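Local coordinates for lipoprotein (Paraburkholderia phytofirmans, PDB 5T11) that assembles into a periplasmic PelC dodecamer that guides the export of Pel polysaccharide across the outer membrane, at the interface of chains A and B. Residues are numbered along the deposited sequence; one frame, centred on the assembly and turned at random. Chains: chain A/B, Uncharacterized protein.

Contact 1: the interface of chains A and B. Residues chain A 5, 98, 111-112, 130, 132-134; chain B 140, 142-143, 146.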
loop_
_atom_site.group_PDB
_atom_site.type_symbol
_atom_site.label_atom_id
_atom_site.label_comp_id
_atom_site.label_asym_id
_atom_site.label_seq_id
_atom_site.Cartn_x
_atom_site.Cartn_y
_atom_site.Cartn_z
ATOM N N GLY A 5 -9.012 33.956 14.451
ATOM C CA GLY A 5 -8.706 34.548 13.167
ATOM C C GLY A 5 -8.964 36.037 13.264
ATOM O O GLY A 5 -9.432 36.505 14.306
ATOM N N GLU A 98 -7.213 29.707 1.773
ATOM C CA GLU A 98 -7.268 28.487 2.556
ATOM C C GLU A 98 -8.724 28.095 2.707
ATOM O O GLU A 98 -9.584 28.952 2.920
ATOM C CB GLU A 98 -6.594 28.649 3.931
ATOM C CG GLU A 98 -6.630 27.360 4.741
ATOM C CD GLU A 98 -5.555 27.300 5.867
ATOM O OE1 GLU A 98 -5.370 28.292 6.632
ATOM O OE2 GLU A 98 -4.904 26.236 5.978
ATOM N N VAL A 111 -10.248 28.695 7.125
ATOM C CA VAL A 111 -10.647 29.448 5.936
ATOM C C VAL A 111 -9.831 30.732 5.874
ATOM O O VAL A 111 -9.658 31.416 6.893
ATOM C CB VAL A 111 -12.162 29.766 5.956
ATOM C CG1 VAL A 111 -12.602 30.534 4.685
ATOM C CG2 VAL A 111 -12.997 28.479 6.121
ATOM N N GLY A 112 -9.323 31.055 4.685
ATOM C CA GLY A 112 -8.740 32.368 4.437
ATOM C C GLY A 112 -9.158 32.925 3.084
ATOM O O GLY A 112 -9.043 32.221 2.070
ATOM N N THR A 130 -9.377 41.400 4.099
ATOM C CA THR A 130 -8.805 40.078 4.285
ATOM C C THR A 130 -9.389 39.479 5.549
ATOM O O THR A 130 -9.494 40.165 6.573
ATOM C CB THR A 130 -7.285 40.131 4.399
ATOM O OG1 THR A 130 -6.747 40.727 3.214
ATOM C CG2 THR A 130 -6.702 38.706 4.585
ATOM N N THR A 132 -9.545 35.642 7.996
ATOM C CA THR A 132 -9.181 34.254 8.242
ATOM C C THR A 132 -9.947 33.780 9.466
ATOM O O THR A 132 -10.256 34.568 10.366
ATOM C CB THR A 132 -7.664 34.070 8.470
ATOM O OG1 THR A 132 -7.283 34.724 9.687
ATOM C CG2 THR A 132 -6.846 34.664 7.319
ATOM N N ARG A 133 -10.259 32.491 9.493
ATOM C CA ARG A 133 -10.847 31.902 10.688
ATOM C C ARG A 133 -10.405 30.451 10.817
ATOM O O ARG A 133 -10.214 29.749 9.818
ATOM C CB ARG A 133 -12.381 31.987 10.675
ATOM C CG ARG A 133 -13.004 31.587 12.000
ATOM C CD ARG A 133 -14.477 31.914 12.038
ATOM N NE ARG A 133 -14.737 33.337 11.834
ATOM C CZ ARG A 133 -15.938 33.887 11.975
ATOM N NH1 ARG A 133 -16.965 33.123 12.323
ATOM N NH2 ARG A 133 -16.115 35.189 11.780
ATOM N N THR A 134 -10.232 30.015 12.060
ATOM C CA THR A 134 -10.014 28.613 12.397
ATOM C C THR A 134 -11.165 28.168 13.288
ATOM O O THR A 134 -11.409 28.774 14.336
ATOM C CB THR A 134 -8.668 28.412 13.112
ATOM O OG1 THR A 134 -7.599 28.820 12.246
ATOM C CG2 THR A 134 -8.457 26.928 13.518
ATOM N N GLY B 140 -4.258 28.506 12.247
ATOM C CA GLY B 140 -4.468 28.334 10.822
ATOM C C GLY B 140 -3.304 28.901 10.037
ATOM O O GLY B 140 -2.769 29.966 10.365
ATOM N N SER B 142 -3.380 30.228 7.036
ATOM C CA SER B 142 -3.678 31.550 6.488
ATOM C C SER B 142 -3.709 32.630 7.575
ATOM O O SER B 142 -3.309 33.766 7.309
ATOM C CB SER B 142 -4.989 31.528 5.686
ATOM O OG SER B 142 -6.094 31.107 6.476
ATOM N N SER B 143 -4.166 32.316 8.794
ATOM C CA SER B 143 -4.082 33.307 9.868
ATOM C C SER B 143 -2.632 33.701 10.136
ATOM O O SER B 143 -2.311 34.889 10.264
ATOM C CB SER B 143 -4.727 32.778 11.148
ATOM O OG SER B 143 -6.139 32.820 11.068
ATOM N N THR B 146 -1.254 35.775 7.114
ATOM C CA THR B 146 -1.796 37.122 6.980
ATOM C C THR B 146 -1.239 38.032 8.069
ATOM O O THR B 146 -0.819 39.163 7.798
ATOM C CB THR B 146 -3.326 37.099 7.034
ATOM O OG1 THR B 146 -3.744 36.463 8.250
ATOM C CG2 THR B 146 -3.909 36.350 5.823
HETATM O O HOH W 1 -5.353 30.613 13.634
#
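A:Glu98 meets B:Ser142 where the strand face of one PelC subunit receives the start of helix 141-152 of its neighbour. PelC belongs to the LpoB-like lipoproteins and is a dodecamer, and the two faces that touch here are different, as in a head-to-tail contact. One carboxylate oxygen does the gripping. OE1 of A:Glu98 accepts the backbone N of B:Ser142 at 2.8 Å, with 168° at the hydrogen. That N-H comes from above the carboxylate plane. The hydroxyl OG of B:Ser142 gives a second bond to OE1 of A:Glu98, at 2.9 Å, on the anti lone pair. The carboxylate therefore caps the N-terminal turn of the helix, and the helix end would probably favour its negative charge. A:Glu98 reaches this turn with CG anti to its backbone N (chi1 -179°) and an extended chain beyond.

A second polar pair joins strand 125-134 of chain A to the helix of chain B. OG1 of A:Thr132 and OG of B:Ser143 hydrogen-bond hydroxyl to hydroxyl at 2.6 Å, with the donor not settled. The other branch of A:Thr132 is apolar. Its CG2 meets CG2 of B:Thr146 tip to tip at 3.7 Å. The side chains of A:Thr130 and B:Thr146 pass in opposite directions, with CG2 of A:Thr130 3.9 Å from CG2 of B:Thr146. The threonine methyls thus make a small apolar patch beside the hydroxyl pair. CA of A:Gly112 and CB of A:Glu98 pack against the side chain of B:Ser142.

Further out, the helix fixes B:Thr146 from its own side. OG1 of B:Thr146 sits between the backbone N and the carbonyl carbon (chi1 56°), 2.9 Å from the carbonyl O of B:Ser142. Its one hydrogen is shared with the carbonyl O of B:Ser143 or points to one at a time; B:Ser142 O is better aligned. This turns the methyl toward chain A. Ahead of the helix, water 1 joins OG1 of A:Thr134 to the backbone N of B:Gly140.

Contact 2: the interface of chains A and B. Residues chain A 29, 95, 97, 114, 116, 130; chain B 37-38, 41-42, 45.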
loop_
_atom_site.group_PDB
_atom_site.type_symbol
_atom_site.label_atom_id
_atom_site.label_comp_id
_atom_site.label_asym_id
_atom_site.label_seq_id
_atom_site.Cartn_x
_atom_site.Cartn_y
_atom_site.Cartn_z
ATOM N N TYR A 29 -6.801 29.410 -4.578
ATOM C CA TYR A 29 -5.403 29.078 -4.336
ATOM C C TYR A 29 -5.242 27.875 -3.419
ATOM O O TYR A 29 -4.169 27.690 -2.836
ATOM C CB TYR A 29 -4.665 30.295 -3.774
ATOM C CG TYR A 29 -4.669 31.458 -4.746
ATOM C CD1 TYR A 29 -4.721 31.236 -6.122
ATOM C CD2 TYR A 29 -4.642 32.772 -4.292
ATOM C CE1 TYR A 29 -4.732 32.281 -7.013
ATOM C CE2 TYR A 29 -4.656 33.824 -5.177
ATOM C CZ TYR A 29 -4.703 33.578 -6.531
ATOM O OH TYR A 29 -4.717 34.632 -7.410
ATOM N N ALA A 95 -9.972 36.180 -3.605
ATOM C CA ALA A 95 -9.242 34.921 -3.724
ATOM C C ALA A 95 -9.391 34.121 -2.444
ATOM O O ALA A 95 -9.465 34.693 -1.356
ATOM C CB ALA A 95 -7.752 35.159 -4.016
ATOM N N GLU A 97 -7.448 31.772 -0.045
ATOM C CA GLU A 97 -6.107 31.315 0.301
ATOM C C GLU A 97 -6.114 30.017 1.095
ATOM O O GLU A 97 -5.112 29.287 1.086
ATOM C CB GLU A 97 -5.365 32.391 1.104
ATOM C CG GLU A 97 -5.036 33.655 0.295
ATOM C CD GLU A 97 -6.226 34.614 0.204
ATOM O OE1 GLU A 97 -7.092 34.593 1.120
ATOM O OE2 GLU A 97 -6.297 35.375 -0.789
ATOM N N THR A 114 -9.509 36.802 0.630
ATOM C CA THR A 114 -9.345 38.227 0.371
ATOM C C THR A 114 -10.425 38.678 -0.612
ATOM O O THR A 114 -10.806 37.924 -1.516
ATOM C CB THR A 114 -7.934 38.525 -0.186
ATOM O OG1 THR A 114 -7.662 37.666 -1.310
ATOM C CG2 THR A 114 -6.864 38.281 0.896
ATOM N N GLU A 116 -11.852 42.255 -3.001
ATOM C CA GLU A 116 -11.666 43.625 -3.475
ATOM C C GLU A 116 -12.953 44.103 -4.131
ATOM O O GLU A 116 -13.623 43.329 -4.817
ATOM C CB GLU A 116 -10.514 43.754 -4.492
ATOM C CG GLU A 116 -9.164 43.242 -4.029
ATOM C CD GLU A 116 -9.012 41.739 -4.247
ATOM O OE1 GLU A 116 -9.723 41.188 -5.124
ATOM O OE2 GLU A 116 -8.193 41.111 -3.536
ATOM N N THR A 130 -9.377 41.400 4.099
ATOM C CA THR A 130 -8.805 40.078 4.285
ATOM C C THR A 130 -9.389 39.479 5.549
ATOM O O THR A 130 -9.494 40.165 6.573
ATOM C CB THR A 130 -7.285 40.131 4.399
ATOM O OG1 THR A 130 -6.747 40.727 3.214
ATOM C CG2 THR A 130 -6.702 38.706 4.585
ATOM N N HIS B 37 0.955 33.154 -5.087
ATOM C CA HIS B 37 -0.225 33.938 -5.462
ATOM C C HIS B 37 -1.032 34.338 -4.233
ATOM O O HIS B 37 -1.577 35.450 -4.175
ATOM C CB HIS B 37 -1.085 33.152 -6.456
ATOM C CG HIS B 37 -0.413 32.928 -7.776
ATOM N ND1 HIS B 37 -0.395 31.702 -8.411
ATOM C CD2 HIS B 37 0.279 33.775 -8.575
ATOM C CE1 HIS B 37 0.277 31.805 -9.544
ATOM N NE2 HIS B 37 0.698 33.052 -9.667
ATOM N N SER B 38 -1.110 33.444 -3.241
ATOM C CA SER B 38 -1.747 33.798 -1.979
ATOM C C SER B 38 -1.014 34.940 -1.311
ATOM O O SER B 38 -1.647 35.859 -0.780
ATOM C CB SER B 38 -1.802 32.590 -1.032
ATOM O OG SER B 38 -2.691 31.621 -1.562
ATOM N N SER B 41 -1.900 38.269 -3.051
ATOM C CA SER B 41 -3.220 38.782 -2.688
ATOM C C SER B 41 -3.220 39.358 -1.281
ATOM O O SER B 41 -3.744 40.453 -1.044
ATOM C CB SER B 41 -4.273 37.676 -2.799
ATOM O OG SER B 41 -4.419 37.277 -4.143
ATOM N N ILE B 42 -2.668 38.612 -0.321
ATOM C CA ILE B 42 -2.597 39.127 1.042
ATOM C C ILE B 42 -1.765 40.402 1.069
ATOM O O ILE B 42 -2.145 41.395 1.705
ATOM C CB ILE B 42 -2.037 38.056 2.002
ATOM C CG1 ILE B 42 -3.002 36.882 2.118
ATOM C CG2 ILE B 42 -1.793 38.664 3.401
ATOM C CD1 ILE B 42 -2.338 35.571 2.658
ATOM N N ASN B 45 -3.669 43.501 -0.336
ATOM C CA ASN B 45 -4.654 44.029 0.606
ATOM C C ASN B 45 -3.976 44.701 1.800
ATOM O O ASN B 45 -4.468 45.718 2.301
ATOM C CB ASN B 45 -5.608 42.927 1.065
ATOM C CG ASN B 45 -6.831 42.787 0.150
ATOM O OD1 ASN B 45 -6.850 43.304 -0.975
ATOM N ND2 ASN B 45 -7.863 42.096 0.638
HETATM O O HOH W 2 -3.227 37.004 -6.341
HETATM O O HOH W 3 -2.234 28.929 -0.617
HETATM O O HOH W 4 -4.194 41.164 3.713
#
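The ring of A:Tyr29 lies against the first turn of helix 35-49 of chain B, with B:His37 on one of its faces. CB of B:His37 makes a CH-pi contact there, 3.7 Å from the ring centroid and offset toward the rim. The two side chains cross at about a right angle, and the touching is done by CB and not by the imidazole. The hydroxyl OG of B:Ser41 lies at the ring edge, in plane, 3.6 Å from CE2 of A:Tyr29. This aromatic end, where a loop residue packs on the helix, is the closely packed part of this interface of the PelC dodecamer. The strand residues A:Ala95, A:Thr114 and A:Thr130 meet the helix further along.

A:Glu97 continues the packing with its aliphatic part. Its CG lies against CB of B:Ser38 at 3.7 Å, and CD1 of B:Ile42 comes near the same CG. The chain then bends at chi2 (82°), and the carboxylate turns back to its own subunit. There OE2 of A:Glu97 accepts OG1 of A:Thr114 on its syn lone pair, at 2.7 Å. A:Thr114 thus positions the glutamate while CB of B:Ser41 packs beside OE2 of A:Glu97 and OG1 of A:Thr114.

Water takes a larger share around this core. Water 2 links OH of A:Tyr29 to OG of B:Ser41 and to the carbonyl O of B:His37. Water 3 bridges OG of B:Ser38 and the carbonyl O of A:Tyr29. The B:Asn45 end is looser. Its OD1 stays 3.6 Å from OE2 of A:Glu116, with the amide and carboxylate planes 67° apart and no hydrogen bond between them. Its other amide atom makes the direct polar bond: ND2 of B:Asn45 donates to OG1 of A:Thr130 at 3.1 Å, with 153° at the hydrogen. The acceptor is close to the amide plane. Water 4 also meets this threonine hydroxyl, at 2.6 Å from OG1 of A:Thr130, and passes the link on to the carbonyl O of B:Ile42.

The C-alpha centres of contact 1 and contact 2 are about 11 Å apart, so they are neighbouring parts of one interface. Strands 109-119 and 125-134 of chain A serve both. On chain B, contact 1 uses helix 141-152 and contact 2 uses helix 35-49. A:Thr130 is shared: its methyl faces the first helix and its hydroxyl the second. The same strand face thus holds two helices of the next subunit, which may help set how the two subunits sit against each other. The interface is not an exact two-fold. Such a contact can repeat from subunit to subunit, in keeping with the twelve-chain assembly.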